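Local coordinates for protein ribosomal RNA methyltransferase, putative (Plasmodium falciparum, PDB 2PLW) that binds S-adenosylmethionine and probably transfers its methyl group to a ribose 2'-hydroxyl of ribosomal RNA, as in the RlmE (FtsJ) family, at residues A[106-111]-A[143-148]. Residues are numbered along the deposited sequence; the frame is centred on the assembly and turned at random.
Sequences KIDIIL and YINIGG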
loop_
_atom_site.group_PDB
_atom_site.type_symbol
_atom_site.label_atom_id
_atom_site.label_comp_id
_atom_site.label_asym_id
_atom_site.label_seq_id
_atom_site.Cartn_x
_atom_site.Cartn_y
_atom_site.Cartn_z
ATOM N N LYS A 106 12.916 1.343 -8.620
ATOM C CA LYS A 106 11.665 1.745 -8.000
ATOM C C LYS A 106 10.727 0.530 -7.875
ATOM O O LYS A 106 11.095 -0.587 -8.222
ATOM C CB LYS A 106 11.044 2.944 -8.725
ATOM C CG LYS A 106 11.839 4.244 -8.467
ATOM C CD LYS A 106 11.049 5.452 -8.858
ATOM C CE LYS A 106 11.850 6.714 -8.721
ATOM N NZ LYS A 106 11.044 7.878 -9.055
ATOM N N ILE A 107 9.562 0.754 -7.289
ATOM C CA ILE A 107 8.709 -0.301 -6.809
ATOM C C ILE A 107 7.513 -0.398 -7.757
ATOM O O ILE A 107 6.870 0.587 -8.009
ATOM C CB ILE A 107 8.211 0.040 -5.366
ATOM C CG1 ILE A 107 9.414 0.210 -4.422
ATOM C CG2 ILE A 107 7.281 -1.048 -4.826
ATOM C CD1 ILE A 107 9.026 0.466 -3.014
ATOM N N ASP A 108 7.219 -1.583 -8.271
ATOM C CA ASP A 108 6.152 -1.729 -9.256
ATOM C C ASP A 108 4.722 -1.732 -8.732
ATOM O O ASP A 108 3.795 -1.302 -9.438
ATOM C CB ASP A 108 6.392 -2.998 -10.064
ATOM C CG ASP A 108 7.729 -2.985 -10.740
ATOM O OD1 ASP A 108 7.885 -2.199 -11.683
ATOM O OD2 ASP A 108 8.648 -3.704 -10.288
ATOM N N ILE A 109 4.543 -2.263 -7.527
ATOM C CA ILE A 109 3.237 -2.390 -6.923
ATOM C C ILE A 109 3.353 -1.966 -5.480
ATOM O O ILE A 109 4.165 -2.526 -4.719
ATOM C CB ILE A 109 2.701 -3.848 -6.996
ATOM C CG1 ILE A 109 2.703 -4.352 -8.438
ATOM C CG2 ILE A 109 1.323 -3.924 -6.372
ATOM C CD1 ILE A 109 2.566 -5.902 -8.560
ATOM N N ILE A 110 2.595 -0.939 -5.127
ATOM C CA ILE A 110 2.583 -0.486 -3.744
ATOM C C ILE A 110 1.164 -0.648 -3.222
ATOM O O ILE A 110 0.232 -0.068 -3.759
ATOM C CB ILE A 110 3.087 0.961 -3.612
ATOM C CG1 ILE A 110 4.569 1.045 -3.999
ATOM C CG2 ILE A 110 2.911 1.460 -2.160
ATOM C CD1 ILE A 110 5.088 2.519 -4.043
ATOM N N LEU A 111 1.042 -1.456 -2.183
ATOM C CA LEU A 111 -0.239 -1.767 -1.552
ATOM C C LEU A 111 -0.236 -1.211 -0.132
ATOM O O LEU A 111 0.775 -1.271 0.568
ATOM C CB LEU A 111 -0.453 -3.284 -1.473
ATOM C CG LEU A 111 -0.240 -4.088 -2.769
ATOM C CD1 LEU A 111 -0.270 -5.606 -2.543
ATOM C CD2 LEU A 111 -1.266 -3.702 -3.837
ATOM N N TYR A 143 8.578 6.460 -4.581
ATOM C CA TYR A 143 9.106 5.089 -4.778
ATOM C C TYR A 143 8.453 4.291 -5.898
ATOM O O TYR A 143 8.993 3.275 -6.296
ATOM C CB TYR A 143 9.081 4.286 -3.459
ATOM C CG TYR A 143 10.155 4.804 -2.519
ATOM C CD1 TYR A 143 11.469 4.394 -2.675
ATOM C CD2 TYR A 143 9.841 5.726 -1.522
ATOM C CE1 TYR A 143 12.491 4.898 -1.848
ATOM C CE2 TYR A 143 10.869 6.252 -0.672
ATOM C CZ TYR A 143 12.170 5.818 -0.856
ATOM O OH TYR A 143 13.217 6.293 -0.065
ATOM N N ILE A 144 7.328 4.770 -6.407
ATOM C CA ILE A 144 6.584 4.016 -7.409
ATOM C C ILE A 144 7.280 4.124 -8.775
ATOM O O ILE A 144 7.738 5.202 -9.167
ATOM C CB ILE A 144 5.101 4.468 -7.516
ATOM C CG1 ILE A 144 4.283 3.442 -8.311
ATOM C CG2 ILE A 144 4.961 5.856 -8.114
ATOM C CD1 ILE A 144 3.893 2.295 -7.534
ATOM N N ASN A 145 7.345 2.992 -9.469
ATOM C CA ASN A 145 7.863 2.923 -10.830
ATOM C C ASN A 145 6.837 3.456 -11.820
ATOM O O ASN A 145 5.635 3.353 -11.594
ATOM C CB ASN A 145 8.131 1.474 -11.189
ATOM C CG ASN A 145 9.282 1.308 -12.131
ATOM O OD1 ASN A 145 9.879 2.270 -12.618
ATOM N ND2 ASN A 145 9.599 0.052 -12.424
ATOM N N ILE A 146 7.314 4.054 -12.901
ATOM C CA ILE A 146 6.434 4.444 -14.001
ATOM C C ILE A 146 5.716 3.190 -14.439
ATOM O O ILE A 146 6.312 2.112 -14.537
ATOM C CB ILE A 146 7.242 5.027 -15.172
ATOM C CG1 ILE A 146 7.885 6.366 -14.778
ATOM C CG2 ILE A 146 6.363 5.162 -16.433
ATOM C CD1 ILE A 146 6.915 7.444 -14.422
ATOM N N GLY A 147 4.407 3.311 -14.594
ATOM C CA GLY A 147 3.607 2.151 -15.007
ATOM C C GLY A 147 3.109 1.352 -13.819
ATOM O O GLY A 147 2.365 0.385 -13.979
ATOM N N GLY A 148 3.514 1.765 -12.607
ATOM C CA GLY A 148 3.219 1.017 -11.409
ATOM C C GLY A 148 1.755 1.130 -10.940
ATOM O O GLY A 148 1.012 2.037 -11.374
HETATM O O HOH W 1 8.421 7.708 -8.517
HETATM O O HOH W 2 9.036 6.513 -11.400
HETATM O O HOH W 3 5.752 -0.769 -12.890
#
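Ile107 spans Tyr143 and Asn145 with its backbone: its N donates to Tyr143 O (2.8 Å), and its O accepts from Asn145 N (2.9 Å). Beside this single parallel bridge between Ile107 and Ile144, Asp108 and Asn145 lie side by side, pointing the same way. Asn145 ND2 donates a hydrogen bond to Asp108 OD1 (2.9 Å) from its syn side but tilted 33° out of the carboxylate plane, while OD1 lies close to the amide plane. An amide suits this place because it donates without adding charge, while the carboxylate can accept several bonds: OD1 also takes a water, and OD2 accepts from Ile25 N, fixing the rotation of the group.

Apolar side chains pack around the bridge. Ile144 chi2 (80°) swings CD1 back to Ile110 CD1 (3.7 Å); Ile107 CD1 rests on Tyr143 CB (3.8 Å). At the solvent side, the long aliphatic chain of Lys106 covers backbone carbonyls, CB on Tyr143 O and CD on Ile144 O (3.3 Å), while its charged NZ reaches a water bound to Ile144 O.

A type II turn from Asn145 to Gly148 then leads into strand 148-155, the partner of 107-112 in the central sheet of this Rossmann-like methyltransferase domain. At Gly147 (phi 90°) a side chain would jam against the preceding carbonyl; Gly148 CA sits 3.1 Å from Asp108 O, leaving no room for a CB. Strand 24-29 flanks 107-112 on its other edge, helix 122-143 delivers Tyr143, whose OH is hydrogen-bonded to Asp95 OD1, and helix 93-102 packs against Ile107 and Tyr143.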